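PDB 3TP4: computational Design of Enzyme from Synthetic construct, which is a designed protein of unestablished function, probably built to carry an activated serine-containing catalytic triad on a glycosidase-like TIM-barrel framework. Local coordinates for residues Met319-Asn324 with Gln329-Val334; Gly43-Pro48 with Val56-Gly61. All coordinates share one frame; numbering follows the deposited sequence.

Followed from the N terminus, the chain leaves strand 32-37 and enters a loop, part of which is 43-48; interaction 2 closes this loop against helix 55-60, with seven residues between its segments. Much later, strand 318-321, a parallel neighbour of strand 32-37, ends in a second loop, which interaction 1 folds back across only four intervening residues. The two closures follow in series, neither nested nor crossed, yet their centres lie 11 Å apart and they touch: His-330 packs on Leu-44, and Val-334 on Thr-45. Asp-55 joins them further, being hydrogen-bonded to Asn-324, to Thr-45 and to the backbone of Leu-44. Thus the loops following two adjacent barrel strands are tied together.

Interaction 1 (Met319-Asn324 with Gln329-Val334); sequences METGEN and QHFVPV
The carboxamide of Asn-324 pairs with the backbone of Val-332 and also takes the N-H of Phe-331. Its OD1 accepts from Val-332 N at 2.9 Å, nearly straight (171°) and on a lone pair, while Asn-324 ND2 donates to Val-332 O, also at 2.9 Å. Phe-331 N reaches the same OD1 at 2.9 Å from above the carbonyl plane. The turn about chi1 (-86°) sets CG beside the residue's own backbone N, bringing the amide to the 329-334 loop, and Asp-55 takes a further bond from ND2. With an alanine here, the N-H groups of Phe-331 and Val-332 would probably lose their shared acceptor, and Val-332 O its donor, letting the loop shift. All this lies just past strand 318-321 of the TIM barrel, whose Glu-320 is hydrogen-bonded to His-37 in a pattern consistent with a Ser-His-Glu triad completed by Ser-70. Phe-331 CB and CG pack against the backbone of Gly-322, CG 3.7 Å from Gly-322 CA, while Glu-323 O meets the ring edge in plane, 3.3 Å from Phe-331 CD1. The methyl CG2 of Thr-321 touches Val-332 CG2 at 3.8 Å; Thr-321 OG1, hydrogen-bonded to Phe-283 O, also accepts from a water that donates to Phe-331 O.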
loop_
_atom_site.group_PDB
_atom_site.type_symbol
_atom_site.label_atom_id
_atom_site.label_comp_id
_atom_site.label_asym_id
_atom_site.label_seq_id
_atom_site.Cartn_x
_atom_site.Cartn_y
_atom_site.Cartn_z
HETATM N N MSE A 319 6.748 1.624 -11.507
HETATM C CA MSE A 319 5.453 1.398 -12.137
HETATM C C MSE A 319 5.291 -0.101 -12.377
HETATM O O MSE A 319 6.079 -0.714 -13.099
HETATM C CB MSE A 319 5.367 2.158 -13.461
HETATM C CG MSE A 319 6.443 1.762 -14.449
HETATM SE SE MSE A 319 6.554 3.065 -15.905
HETATM C CE MSE A 319 4.770 2.847 -16.687
ATOM N N GLU A 320 4.272 -0.687 -11.758
ATOM C CA GLU A 320 4.083 -2.131 -11.771
ATOM C C GLU A 320 2.860 -2.495 -12.608
ATOM O O GLU A 320 1.801 -1.872 -12.476
ATOM C CB GLU A 320 3.901 -2.653 -10.332
ATOM C CG GLU A 320 3.782 -4.179 -10.272
ATOM C CD GLU A 320 3.241 -4.678 -8.929
ATOM O OE1 GLU A 320 3.435 -3.996 -7.896
ATOM O OE2 GLU A 320 2.638 -5.771 -8.910
ATOM N N THR A 321 2.999 -3.489 -13.480
ATOM C CA THR A 321 1.858 -3.954 -14.268
ATOM C C THR A 321 1.434 -5.361 -13.828
ATOM O O THR A 321 2.110 -5.998 -13.019
ATOM C CB THR A 321 2.120 -3.899 -15.795
ATOM O OG1 THR A 321 0.869 -3.831 -16.503
ATOM C CG2 THR A 321 2.892 -5.132 -16.257
ATOM N N GLY A 322 0.320 -5.838 -14.371
ATOM C CA GLY A 322 -0.378 -6.972 -13.790
ATOM C C GLY A 322 0.168 -8.366 -14.062
ATOM O O GLY A 322 1.097 -8.565 -14.851
ATOM N N GLU A 323 -0.451 -9.348 -13.415
ATOM C CA GLU A 323 0.011 -10.732 -13.474
ATOM C C GLU A 323 -0.220 -11.389 -14.843
ATOM O O GLU A 323 -1.238 -11.163 -15.494
ATOM C CB GLU A 323 -0.689 -11.546 -12.371
ATOM C CG GLU A 323 -0.100 -12.935 -12.138
ATOM C CD GLU A 323 -0.592 -13.555 -10.831
ATOM O OE1 GLU A 323 -1.688 -13.171 -10.374
ATOM O OE2 GLU A 323 0.121 -14.409 -10.257
ATOM N N ASN A 324 0.728 -12.212 -15.273
ATOM C CA ASN A 324 0.564 -12.970 -16.509
ATOM C C ASN A 324 -0.089 -14.343 -16.246
ATOM O O ASN A 324 0.595 -15.354 -16.180
ATOM C CB ASN A 324 1.912 -13.142 -17.207
ATOM C CG ASN A 324 2.258 -11.964 -18.107
ATOM O OD1 ASN A 324 1.765 -10.858 -17.912
ATOM N ND2 ASN A 324 3.084 -12.210 -19.113
ATOM N N GLN A 329 -5.710 -13.617 -20.252
ATOM C CA GLN A 329 -5.448 -12.498 -19.346
ATOM C C GLN A 329 -3.984 -12.420 -18.926
ATOM O O GLN A 329 -3.521 -13.177 -18.070
ATOM C CB GLN A 329 -6.333 -12.587 -18.103
ATOM C CG GLN A 329 -6.282 -11.341 -17.248
ATOM C CD GLN A 329 -7.172 -11.439 -16.035
ATOM O OE1 GLN A 329 -7.530 -12.533 -15.600
ATOM N NE2 GLN A 329 -7.544 -10.290 -15.483
ATOM N N HIS A 330 -3.257 -11.496 -19.535
ATOM C CA HIS A 330 -1.882 -11.249 -19.138
ATOM C C HIS A 330 -1.498 -9.823 -19.514
ATOM O O HIS A 330 -2.106 -9.224 -20.403
ATOM C CB HIS A 330 -0.928 -12.297 -19.736
ATOM C CG HIS A 330 -0.853 -12.285 -21.233
ATOM N ND1 HIS A 330 -1.795 -12.899 -22.034
ATOM C CD2 HIS A 330 0.081 -11.773 -22.074
ATOM C CE1 HIS A 330 -1.454 -12.750 -23.304
ATOM N NE2 HIS A 330 -0.321 -12.072 -23.357
ATOM N N PHE A 331 -0.514 -9.265 -18.820
ATOM C CA PHE A 331 -0.259 -7.833 -18.948
ATOM C C PHE A 331 1.104 -7.493 -19.534
ATOM O O PHE A 331 1.292 -6.404 -20.071
ATOM C CB PHE A 331 -0.498 -7.135 -17.608
ATOM C CG PHE A 331 -1.937 -7.154 -17.194
ATOM C CD1 PHE A 331 -2.473 -8.270 -16.565
ATOM C CD2 PHE A 331 -2.769 -6.083 -17.480
ATOM C CE1 PHE A 331 -3.813 -8.298 -16.196
ATOM C CE2 PHE A 331 -4.114 -6.108 -17.116
ATOM C CZ PHE A 331 -4.632 -7.211 -16.473
ATOM N N VAL A 332 2.042 -8.430 -19.429
ATOM C CA VAL A 332 3.309 -8.329 -20.159
ATOM C C VAL A 332 3.209 -9.157 -21.442
ATOM O O VAL A 332 2.980 -10.359 -21.381
ATOM C CB VAL A 332 4.497 -8.823 -19.307
ATOM C CG1 VAL A 332 5.760 -8.992 -20.170
ATOM C CG2 VAL A 332 4.755 -7.864 -18.111
ATOM N N PRO A 333 3.377 -8.515 -22.610
ATOM C CA PRO A 333 3.294 -9.235 -23.890
ATOM C C PRO A 333 4.291 -10.384 -23.975
ATOM O O PRO A 333 5.380 -10.303 -23.410
ATOM C CB PRO A 333 3.659 -8.165 -24.930
ATOM C CG PRO A 333 3.404 -6.866 -24.263
ATOM C CD PRO A 333 3.661 -7.079 -22.792
ATOM N N VAL A 334 3.910 -11.444 -24.682
ATOM C CA VAL A 334 4.772 -12.596 -24.896
ATOM C C VAL A 334 4.769 -12.878 -26.396
ATOM O O VAL A 334 4.016 -12.239 -27.135
ATOM C CB VAL A 334 4.304 -13.822 -24.070
ATOM C CG1 VAL A 334 4.337 -13.488 -22.590
ATOM C CG2 VAL A 334 2.904 -14.253 -24.479
HETATM O O HOH W 1 -0.127 -4.085 -19.328
#

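Interaction 2 (Gly43-Pro48 with Val56-Gly61)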
loop_
_atom_site.group_PDB
_atom_site.type_symbol
_atom_site.label_atom_id
_atom_site.label_comp_id
_atom_site.label_asym_id
_atom_site.label_seq_id
_atom_site.Cartn_x
_atom_site.Cartn_y
_atom_site.Cartn_z
ATOM N N GLY A 43 3.529 -17.411 -15.457
ATOM C CA GLY A 43 4.130 -17.090 -16.744
ATOM C C GLY A 43 3.526 -17.872 -17.898
ATOM O O GLY A 43 3.054 -18.995 -17.713
ATOM N N LEU A 44 3.537 -17.282 -19.089
ATOM C CA LEU A 44 3.070 -17.973 -20.289
ATOM C C LEU A 44 4.226 -18.589 -21.056
ATOM O O LEU A 44 4.012 -19.422 -21.930
ATOM C CB LEU A 44 2.310 -17.033 -21.226
ATOM C CG LEU A 44 1.344 -16.021 -20.614
ATOM C CD1 LEU A 44 0.362 -15.568 -21.675
ATOM C CD2 LEU A 44 0.613 -16.623 -19.441
ATOM N N THR A 45 5.452 -18.183 -20.747
ATOM C CA THR A 45 6.602 -18.684 -21.499
ATOM C C THR A 45 7.534 -19.493 -20.614
ATOM O O THR A 45 8.553 -19.994 -21.076
ATOM C CB THR A 45 7.438 -17.540 -22.120
ATOM O OG1 THR A 45 8.158 -16.860 -21.086
ATOM C CG2 THR A 45 6.558 -16.563 -22.852
ATOM N N THR A 46 7.187 -19.610 -19.337
ATOM C CA THR A 46 8.084 -20.210 -18.353
ATOM C C THR A 46 7.849 -21.700 -18.152
ATOM O O THR A 46 8.713 -22.403 -17.630
ATOM C CB THR A 46 7.890 -19.559 -16.984
ATOM O OG1 THR A 46 6.497 -19.591 -16.658
ATOM C CG2 THR A 46 8.375 -18.102 -17.007
ATOM N N GLY A 47 6.672 -22.176 -18.542
ATOM C CA GLY A 47 6.225 -23.482 -18.092
ATOM C C GLY A 47 6.041 -23.412 -16.583
ATOM O O GLY A 47 5.881 -22.322 -16.039
ATOM N N PRO A 48 6.067 -24.567 -15.900
ATOM C CA PRO A 48 5.927 -24.621 -14.440
ATOM C C PRO A 48 6.909 -23.694 -13.730
ATOM O O PRO A 48 8.110 -23.749 -13.994
ATOM C CB PRO A 48 6.258 -26.080 -14.117
ATOM C CG PRO A 48 5.861 -26.824 -15.346
ATOM C CD PRO A 48 6.195 -25.913 -16.493
ATOM N N VAL A 56 9.080 -11.797 -18.177
ATOM C CA VAL A 56 9.783 -10.535 -18.351
ATOM C C VAL A 56 11.235 -10.793 -18.722
ATOM O O VAL A 56 11.777 -10.156 -19.614
ATOM C CB VAL A 56 9.735 -9.670 -17.086
ATOM C CG1 VAL A 56 10.589 -8.420 -17.285
ATOM C CG2 VAL A 56 8.307 -9.289 -16.766
ATOM N N LYS A 57 11.860 -11.729 -18.019
ATOM C CA LYS A 57 13.218 -12.137 -18.343
ATOM C C LYS A 57 13.275 -12.725 -19.756
ATOM O O LYS A 57 14.167 -12.387 -20.535
ATOM C CB LYS A 57 13.722 -13.136 -17.290
ATOM C CG LYS A 57 15.008 -13.881 -17.641
ATOM C CD LYS A 57 16.208 -12.938 -17.744
ATOM C CE LYS A 57 17.483 -13.713 -18.057
ATOM N NZ LYS A 57 18.687 -12.826 -18.136
ATOM N N ASN A 58 12.321 -13.585 -20.103
ATOM C CA ASN A 58 12.352 -14.224 -21.425
ATOM C C ASN A 58 12.135 -13.241 -22.569
ATOM O O ASN A 58 12.739 -13.377 -23.628
ATOM C CB ASN A 58 11.361 -15.390 -21.525
ATOM C CG ASN A 58 11.700 -16.527 -20.567
ATOM O OD1 ASN A 58 12.815 -16.610 -20.058
ATOM N ND2 ASN A 58 10.733 -17.396 -20.310
ATOM N N VAL A 59 11.272 -12.250 -22.365
ATOM C CA VAL A 59 10.986 -11.304 -23.444
ATOM C C VAL A 59 11.967 -10.130 -23.523
ATOM O O VAL A 59 12.235 -9.638 -24.610
ATOM C CB VAL A 59 9.541 -10.766 -23.384
ATOM C CG1 VAL A 59 8.552 -11.922 -23.400
ATOM C CG2 VAL A 59 9.343 -9.921 -22.165
ATOM N N THR A 60 12.490 -9.673 -22.385
ATOM C CA THR A 60 13.359 -8.488 -22.385
ATOM C C THR A 60 14.835 -8.784 -22.141
ATOM O O THR A 60 15.682 -7.965 -22.457
ATOM C CB THR A 60 12.926 -7.451 -21.321
ATOM O OG1 THR A 60 13.317 -7.911 -20.025
ATOM C CG2 THR A 60 11.426 -7.238 -21.358
ATOM N N GLY A 61 15.144 -9.931 -21.548
ATOM C CA GLY A 61 16.525 -10.242 -21.229
ATOM C C GLY A 61 16.888 -9.921 -19.784
ATOM O O GLY A 61 17.993 -10.243 -19.344
#
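Asn-58 ND2 donates to Thr-45 OG1 at 2.7 Å, close to straight (163°) and with the hydroxyl oxygen lying near the amide plane, one of several polar bonds that join the loop to helix 55-60. The two side chains run past each other in opposite directions, and Asn-58 CB lies 3.6 Å from Thr-45 OG1. With chi1 at 72°, that oxygen sits between the backbone N and the carbonyl carbon of Thr-45, where it faces the helix and is also hydrogen-bonded to Asp-55 at the helix start. Away from this point the contact is thin. The methyl CG2 of Thr-46 comes no nearer than 4.1 Å to Asn-58 ND2, and Asn-58 itself is exposed. The packed side belongs to the fold around the pair: Val-59, one residue beyond Asn-58, packs on Leu-340 of helix 340-348. Near the end of helix 55-60, Val-56 O accepts from both N and OG1 of Thr-60, and Lys-57 NZ bonds to Gly-61 O. Because Thr-45 OG1 is gripped by both the amide of Asn-58 and the carboxylate of Asp-55, the hydroxyl is probably fixed in rotation, so the join depends on directed polar bonding more than on buried area.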